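Local coordinates for protein putidaredoxin reductase (Pseudomonas putida, PDB 1Q1R) that is an FAD-containing reductase that probably passes electrons from NADH to putidaredoxin, the iron-sulfur partner of cytochrome P450cam, at residues I351-L356 against G402-P407; Q358-V363 against V377-E382; D369-V374 against K387-D392. One frame throughout, in Å; residues are numbered along the deposited sequence.

Contact 1 (I351-L356 against G402-P407); sequences IVRGSL and GDESVP
Arg-353 reaches from strand 349-353 into the turn formed by Asp-403 to Val-406 and binds two of its carbonyls. With CG anti to the backbone N (chi1 -178°) and the chain extended as far as NE, the guanidinium reaches the turn with Glu-404 CA over one face, and NH2 donates to Val-406 O at 2.8 Å, close to the guanidinium plane but above that of the carbonyl. A weak bond from NH1 to Asp-403 O (3.0 Å) adds to the grip, and NE pairs with Glu-382. Replacing Arg-353 by alanine would probably leave Val-406 O without its guanidinium donor and Glu-382 OE2 without its salt-bridge mate, so that the turn could shift.

Water 1 forms a second polar bridge, accepting from Gly-354 N and donating to Val-352 O and Gly-402 O. Inside the turn, Asp-403 OD1 accepts from Ser-405 N, an Asx turn.

Van der Waals contacts fill the rest. Ile-351 CG2 lies 3.6 Å from Gly-402 N, and the carboxylate of Glu-404, salt-bridged to Arg-379, passes Gly-354 with OE1 3.3 Å from CA.

The contact thus joins edge strand 349-353, paired with strand 360-367, to the link between helices 398-401 and 408-421; Ile-411 of the latter helix touches both Arg-353 and Val-406.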
# COMPACT_ATOMS: atom_id res chain seq x y z
N ILE A 351 -23.63 2.17 -7.44
CA ILE A 351 -24.35 3.22 -8.15
C ILE A 351 -23.27 4.06 -8.82
O ILE A 351 -22.37 4.58 -8.15
CB ILE A 351 -25.17 4.11 -7.18
CG1 ILE A 351 -26.26 3.26 -6.51
CG2 ILE A 351 -25.79 5.27 -7.94
CD1 ILE A 351 -27.13 4.02 -5.54
N VAL A 352 -23.35 4.16 -10.14
CA VAL A 352 -22.37 4.92 -10.89
C VAL A 352 -22.88 6.33 -11.13
O VAL A 352 -23.99 6.53 -11.63
CB VAL A 352 -22.08 4.26 -12.25
CG1 VAL A 352 -21.04 5.07 -13.02
CG2 VAL A 352 -21.60 2.83 -12.03
N ARG A 353 -22.07 7.32 -10.77
CA ARG A 353 -22.41 8.71 -10.96
C ARG A 353 -21.51 9.21 -12.08
O ARG A 353 -20.32 9.47 -11.86
CB ARG A 353 -22.17 9.50 -9.67
CG ARG A 353 -22.55 10.97 -9.74
CD ARG A 353 -22.15 11.69 -8.46
NE ARG A 353 -22.44 13.12 -8.53
CZ ARG A 353 -23.63 13.66 -8.29
NH1 ARG A 353 -24.66 12.88 -7.96
NH2 ARG A 353 -23.80 14.97 -8.40
N GLY A 354 -22.07 9.34 -13.27
CA GLY A 354 -21.31 9.78 -14.42
C GLY A 354 -21.22 8.60 -15.38
O GLY A 354 -21.75 7.53 -15.08
N SER A 355 -20.55 8.77 -16.51
CA SER A 355 -20.44 7.68 -17.47
C SER A 355 -19.12 6.91 -17.37
O SER A 355 -18.05 7.51 -17.23
CB SER A 355 -20.59 8.22 -18.90
OG SER A 355 -20.40 7.19 -19.85
N LEU A 356 -19.21 5.59 -17.43
CA LEU A 356 -18.05 4.71 -17.36
C LEU A 356 -17.30 4.69 -18.69
O LEU A 356 -16.26 4.04 -18.81
CB LEU A 356 -18.48 3.28 -17.00
CG LEU A 356 -19.08 3.04 -15.62
CD1 LEU A 356 -19.65 1.63 -15.55
CD2 LEU A 356 -18.02 3.25 -14.55
N GLY A 402 -26.62 8.73 -8.07
CA GLY A 402 -26.27 8.61 -9.47
C GLY A 402 -26.82 9.72 -10.35
O GLY A 402 -26.55 9.77 -11.56
N ASP A 403 -27.58 10.63 -9.75
CA ASP A 403 -28.18 11.75 -10.47
C ASP A 403 -27.24 12.95 -10.52
O ASP A 403 -27.12 13.70 -9.55
CB ASP A 403 -29.48 12.18 -9.78
CG ASP A 403 -30.29 13.16 -10.61
OD1 ASP A 403 -29.69 13.88 -11.44
OD2 ASP A 403 -31.52 13.22 -10.41
N GLU A 404 -26.59 13.15 -11.66
CA GLU A 404 -25.64 14.25 -11.81
C GLU A 404 -26.24 15.64 -11.86
O GLU A 404 -25.51 16.64 -11.82
CB GLU A 404 -24.77 14.01 -13.04
CG GLU A 404 -23.86 12.81 -12.88
CD GLU A 404 -22.75 12.79 -13.89
OE1 GLU A 404 -23.03 12.52 -15.08
OE2 GLU A 404 -21.59 13.05 -13.50
N SER A 405 -27.57 15.74 -11.95
CA SER A 405 -28.20 17.05 -11.99
C SER A 405 -28.35 17.55 -10.55
O SER A 405 -28.70 18.71 -10.32
CB SER A 405 -29.58 16.97 -12.66
OG SER A 405 -30.50 16.27 -11.84
N VAL A 406 -28.07 16.67 -9.60
CA VAL A 406 -28.17 16.99 -8.17
C VAL A 406 -26.78 16.96 -7.54
O VAL A 406 -26.21 15.88 -7.35
CB VAL A 406 -29.07 15.97 -7.44
CG1 VAL A 406 -29.19 16.35 -5.97
CG2 VAL A 406 -30.44 15.91 -8.10
N PRO A 407 -26.21 18.13 -7.22
CA PRO A 407 -24.88 18.19 -6.61
C PRO A 407 -24.76 17.35 -5.34
O PRO A 407 -25.67 17.31 -4.51
CB PRO A 407 -24.70 19.68 -6.34
CG PRO A 407 -25.47 20.32 -7.45
CD PRO A 407 -26.74 19.48 -7.46
O HOH W 1 -24.98 8.79 -13.55

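Contact 2 (Q358-V363 against V377-E382); sequences QPDFSV and VNRPVE
Phe-361 and Val-377 form an antiparallel hydrogen-bonded pair, their CA atoms 5.4 Å apart. Val-377 N donates to Phe-361 O at 2.8 Å, nearly in line with the carbonyl, while the return bond from Phe-361 N to Val-377 O is longer, 3.2 Å, and meets a lone pair. Asp-360 CA adds a CA-H...O contact to the same Val-377 oxygen. Before the pair, Pro-359 centres an inverse gamma turn; beyond it, the other chain leaves the strand and enters helix 380-391, with Arg-379 at the N-cap position.

On one face of the sheet Val-377 lies over the ring of Phe-361: its CB stands 4.0 Å from the centroid, 11° off the normal, a CH-pi contact, and CG2 rests against CE1 and CZ. CG of Phe-361 sits between the backbone N and the carbonyl carbon (chi1 59°), which sets the ring's face against Val-377 CB. Phe-196 of helix 191-204 meets this ring edge-to-face. Val-377 CG1 turns the other way, onto Pro-359.

Strands 360-367 and 370-377 are neighbours in the antiparallel five-stranded sheet of the C-terminal domain, as in related reductases of the glutathione reductase fold, and this pairing closes the open end of their hairpin.

Polar side chains secure the exits. Asn-378 ND2 donates to Pro-359 O at 2.8 Å, almost in its own amide plane. Asp-360, Arg-379 and Glu-382 form a salt-bridge network. The extended Arg-379 lays its guanidinium over Phe-361 CA and Ser-362 N; NE forms a salt bridge with Asp-360 OD1 at 2.8 Å, coming from above the carboxylate plane, and NH2 pairs with Glu-404. On the other flank NH1 bonds Glu-382 OE1 at 3.0 Å. That oxygen also accepts from Ser-362 OG on its anti lone pair (2.7 Å).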
# COMPACT_ATOMS: atom_id res chain seq x y z
N GLN A 358 -15.98 7.25 -19.90
CA GLN A 358 -15.05 8.37 -19.81
C GLN A 358 -14.40 8.37 -18.43
O GLN A 358 -15.04 8.01 -17.44
CB GLN A 358 -15.82 9.68 -20.04
CG GLN A 358 -14.96 10.92 -20.12
CD GLN A 358 -15.78 12.19 -20.31
OE1 GLN A 358 -15.24 13.29 -20.39
NE2 GLN A 358 -17.10 12.03 -20.37
N PRO A 359 -13.12 8.75 -18.34
CA PRO A 359 -12.45 8.78 -17.04
C PRO A 359 -12.92 10.00 -16.27
O PRO A 359 -12.17 10.97 -16.09
CB PRO A 359 -10.96 8.87 -17.40
CG PRO A 359 -10.90 8.31 -18.80
CD PRO A 359 -12.13 8.91 -19.43
N ASP A 360 -14.17 9.96 -15.83
CA ASP A 360 -14.77 11.06 -15.10
C ASP A 360 -16.07 10.58 -14.46
O ASP A 360 -17.15 10.79 -15.00
CB ASP A 360 -15.04 12.23 -16.06
CG ASP A 360 -15.96 13.27 -15.47
OD1 ASP A 360 -15.80 13.60 -14.27
OD2 ASP A 360 -16.84 13.76 -16.21
N PHE A 361 -15.94 9.93 -13.32
CA PHE A 361 -17.11 9.41 -12.63
C PHE A 361 -16.76 8.98 -11.22
O PHE A 361 -15.59 8.97 -10.82
CB PHE A 361 -17.66 8.20 -13.40
CG PHE A 361 -16.66 7.08 -13.57
CD1 PHE A 361 -16.38 6.21 -12.52
CD2 PHE A 361 -16.00 6.90 -14.78
CE1 PHE A 361 -15.45 5.18 -12.67
CE2 PHE A 361 -15.07 5.88 -14.94
CZ PHE A 361 -14.79 5.01 -13.89
N SER A 362 -17.79 8.64 -10.46
CA SER A 362 -17.64 8.17 -9.09
C SER A 362 -18.51 6.93 -8.97
O SER A 362 -19.61 6.87 -9.52
CB SER A 362 -18.10 9.23 -8.10
OG SER A 362 -17.29 10.39 -8.18
N VAL A 363 -18.01 5.93 -8.25
CA VAL A 363 -18.76 4.70 -8.06
C VAL A 363 -19.01 4.50 -6.58
O VAL A 363 -18.06 4.40 -5.78
CB VAL A 363 -17.98 3.48 -8.62
CG1 VAL A 363 -18.83 2.22 -8.52
CG2 VAL A 363 -17.60 3.73 -10.07
N VAL A 377 -12.86 8.73 -10.14
CA VAL A 377 -11.94 8.82 -11.27
C VAL A 377 -11.97 10.24 -11.80
O VAL A 377 -12.94 10.67 -12.43
CB VAL A 377 -12.36 7.84 -12.39
CG1 VAL A 377 -11.50 8.05 -13.62
CG2 VAL A 377 -12.24 6.41 -11.88
N ASN A 378 -10.89 10.98 -11.53
CA ASN A 378 -10.76 12.38 -11.92
C ASN A 378 -11.86 13.23 -11.29
O ASN A 378 -12.36 14.16 -11.91
CB ASN A 378 -10.80 12.53 -13.45
CG ASN A 378 -9.49 12.12 -14.12
OD1 ASN A 378 -8.41 12.25 -13.53
ND2 ASN A 378 -9.58 11.62 -15.34
N ARG A 379 -12.22 12.91 -10.05
CA ARG A 379 -13.23 13.68 -9.33
C ARG A 379 -12.78 13.95 -7.90
O ARG A 379 -13.32 13.39 -6.94
CB ARG A 379 -14.57 12.94 -9.35
CG ARG A 379 -15.18 12.90 -10.74
CD ARG A 379 -16.67 12.70 -10.68
NE ARG A 379 -17.25 12.78 -12.01
CZ ARG A 379 -18.56 12.72 -12.27
NH1 ARG A 379 -19.43 12.59 -11.28
NH2 ARG A 379 -18.98 12.80 -13.52
N PRO A 380 -11.79 14.84 -7.74
CA PRO A 380 -11.24 15.21 -6.43
C PRO A 380 -12.25 15.79 -5.44
O PRO A 380 -12.17 15.54 -4.24
CB PRO A 380 -10.13 16.19 -6.80
CG PRO A 380 -10.64 16.82 -8.06
CD PRO A 380 -11.17 15.63 -8.81
N VAL A 381 -13.21 16.57 -5.94
CA VAL A 381 -14.20 17.17 -5.06
C VAL A 381 -15.17 16.12 -4.53
O VAL A 381 -15.42 16.06 -3.32
CB VAL A 381 -14.99 18.29 -5.76
CG1 VAL A 381 -16.02 18.88 -4.80
CG2 VAL A 381 -14.03 19.38 -6.23
N GLU A 382 -15.71 15.29 -5.42
CA GLU A 382 -16.63 14.26 -4.97
C GLU A 382 -15.89 13.27 -4.07
O GLU A 382 -16.50 12.62 -3.22
CB GLU A 382 -17.27 13.54 -6.16
CG GLU A 382 -18.04 14.47 -7.10
CD GLU A 382 -19.08 13.77 -7.96
OE1 GLU A 382 -18.85 12.60 -8.34
OE2 GLU A 382 -20.11 14.39 -8.27

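Contact 3 (D369-V374 against K387-D392); sequences DRVLAV and KQIITD
Ile-390 pushes its CD1 methyl against Val-371, meeting CG1 at 3.4 Å, tighter than usual for two carbons, and lying 3.1 Å from the backbone Val-371 O. The two side chains cross at about a right angle. Although the CB of Ile-390 does not aim at the strand, CG1 stands anti to the carbonyl carbon and a second bend (chi2 -58°) swings CD1 across to it. The same methyl also approaches Leu-372 O and Ala-373 N, so one carbon spans three residues of backbone. Ile-389 also meets Val-371, its CG2 within 4.1 Å of CB.

The polar link is a single water. Water 2 donates to Val-371 O at 2.8 Å and to Ile-389 O at 3.2 Å, joining a strand carbonyl to one near the C-terminal end of the helix. Apart from this bridge the side chains that meet are apolar, and the residues that touch are all buried. Val-396 and Leu-401 also pack on Val-371, while Tyr-293 and Ala-326 touch Ile-390.

The strand is irregular just where the methyl arrives: Leu-372 and Ala-373 both face Tyr-365 on strand 360-367, a classic beta bulge, and Leu-372 O accepts from the hydroxyl of Tyr-293. The axes of strand segment 370-374 and helix segment 387-391 come within 8.3 Å, their directions 132° apart. The contact packs helix 380-391 on one face of the antiparallel sheet, at its central strand 370-377, as in a two-layer alpha+beta domain.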
# COMPACT_ATOMS: atom_id res chain seq x y z
N ASP A 369 -28.63 0.71 2.17
CA ASP A 369 -28.66 2.14 1.88
C ASP A 369 -27.42 2.82 2.45
O ASP A 369 -27.23 4.03 2.30
CB ASP A 369 -29.91 2.79 2.48
CG ASP A 369 -31.19 2.30 1.83
OD1 ASP A 369 -31.24 2.19 0.59
OD2 ASP A 369 -32.15 2.03 2.58
N ARG A 370 -26.57 2.03 3.10
CA ARG A 370 -25.34 2.56 3.69
C ARG A 370 -24.21 2.56 2.67
O ARG A 370 -23.96 1.55 2.00
CB ARG A 370 -24.93 1.72 4.90
CG ARG A 370 -23.60 2.16 5.49
CD ARG A 370 -23.06 1.16 6.50
NE ARG A 370 -21.71 1.51 6.91
CZ ARG A 370 -20.93 0.73 7.67
NH1 ARG A 370 -21.38 -0.44 8.10
NH2 ARG A 370 -19.71 1.14 7.99
N VAL A 371 -23.53 3.70 2.54
CA VAL A 371 -22.42 3.82 1.61
C VAL A 371 -21.16 3.28 2.29
O VAL A 371 -20.75 3.78 3.33
CB VAL A 371 -22.18 5.29 1.20
CG1 VAL A 371 -20.99 5.38 0.25
CG2 VAL A 371 -23.43 5.84 0.51
N LEU A 372 -20.57 2.24 1.70
CA LEU A 372 -19.37 1.62 2.25
C LEU A 372 -18.09 2.25 1.73
O LEU A 372 -17.14 2.47 2.48
CB LEU A 372 -19.35 0.12 1.92
CG LEU A 372 -20.44 -0.76 2.54
CD1 LEU A 372 -20.36 -2.16 1.94
CD2 LEU A 372 -20.25 -0.82 4.06
N ALA A 373 -18.06 2.53 0.43
CA ALA A 373 -16.87 3.12 -0.18
C ALA A 373 -17.22 3.81 -1.48
O ALA A 373 -18.31 3.62 -2.03
CB ALA A 373 -15.83 2.03 -0.44
N VAL A 374 -16.29 4.62 -1.97
CA VAL A 374 -16.49 5.32 -3.23
C VAL A 374 -15.17 5.37 -3.98
O VAL A 374 -14.15 5.76 -3.42
CB VAL A 374 -16.98 6.77 -3.02
CG1 VAL A 374 -17.26 7.42 -4.37
CG2 VAL A 374 -18.23 6.78 -2.15
N LYS A 387 -15.56 11.29 1.52
CA LYS A 387 -14.88 10.95 2.77
C LYS A 387 -15.80 11.29 3.92
O LYS A 387 -15.94 10.54 4.88
CB LYS A 387 -13.59 11.77 2.94
CG LYS A 387 -12.40 11.32 2.12
CD LYS A 387 -11.22 12.20 2.50
CE LYS A 387 -9.91 11.69 1.93
NZ LYS A 387 -8.79 12.59 2.33
N GLN A 388 -16.43 12.46 3.82
CA GLN A 388 -17.34 12.95 4.84
C GLN A 388 -18.54 12.00 4.99
O GLN A 388 -18.95 11.69 6.11
CB GLN A 388 -17.82 14.35 4.45
CG GLN A 388 -18.74 15.02 5.46
CD GLN A 388 -19.21 16.39 4.99
OE1 GLN A 388 -19.90 17.10 5.72
NE2 GLN A 388 -18.83 16.76 3.76
N ILE A 389 -19.08 11.54 3.87
CA ILE A 389 -20.22 10.63 3.89
C ILE A 389 -19.89 9.33 4.62
O ILE A 389 -20.70 8.83 5.41
CB ILE A 389 -20.68 10.29 2.44
CG1 ILE A 389 -21.26 11.54 1.78
CG2 ILE A 389 -21.72 9.17 2.45
CD1 ILE A 389 -21.46 11.42 0.28
N ILE A 390 -18.70 8.79 4.37
CA ILE A 390 -18.27 7.54 5.00
C ILE A 390 -17.90 7.74 6.46
O ILE A 390 -18.39 7.03 7.34
CB ILE A 390 -17.04 6.93 4.27
CG1 ILE A 390 -17.35 6.74 2.78
CG2 ILE A 390 -16.66 5.61 4.91
CD1 ILE A 390 -18.54 5.85 2.52
N THR A 391 -17.01 8.69 6.72
CA THR A 391 -16.55 8.96 8.07
C THR A 391 -17.67 9.33 9.03
O THR A 391 -17.69 8.87 10.18
CB THR A 391 -15.50 10.10 8.09
OG1 THR A 391 -14.40 9.76 7.24
CG2 THR A 391 -14.99 10.33 9.51
N ASP A 392 -18.61 10.15 8.58
CA ASP A 392 -19.72 10.56 9.44
C ASP A 392 -20.99 9.73 9.30
O ASP A 392 -22.02 10.05 9.89
CB ASP A 392 -20.04 12.03 9.22
CG ASP A 392 -18.88 12.93 9.57
OD1 ASP A 392 -18.28 12.71 10.64
OD2 ASP A 392 -18.58 13.86 8.79
O HOH W 2 -21.65 5.81 5.02

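All three contacts belong to the C-terminal domain and all reach the same antiparallel sheet. Contacts 1 and 2, with centres 10 Å apart, share a network of charges: Glu-404 OE2 lies 2.6 Å from Arg-379 NH2, and Arg-353 NE 2.7 Å from Glu-382 OE2, so each contact supplies one acid and one base. Contacts 2 and 3 use opposite ends of helix 380-391 and of strand 370-377; their centres are 16 Å apart, yet Val-363 O touches Val-374 CG1 at 3.4 Å. Contacts 1 and 3 do not touch, their nearest atoms being about 7 Å apart. None of the described interactions involves FAD, whose pocket draws on residues between 10 and 330.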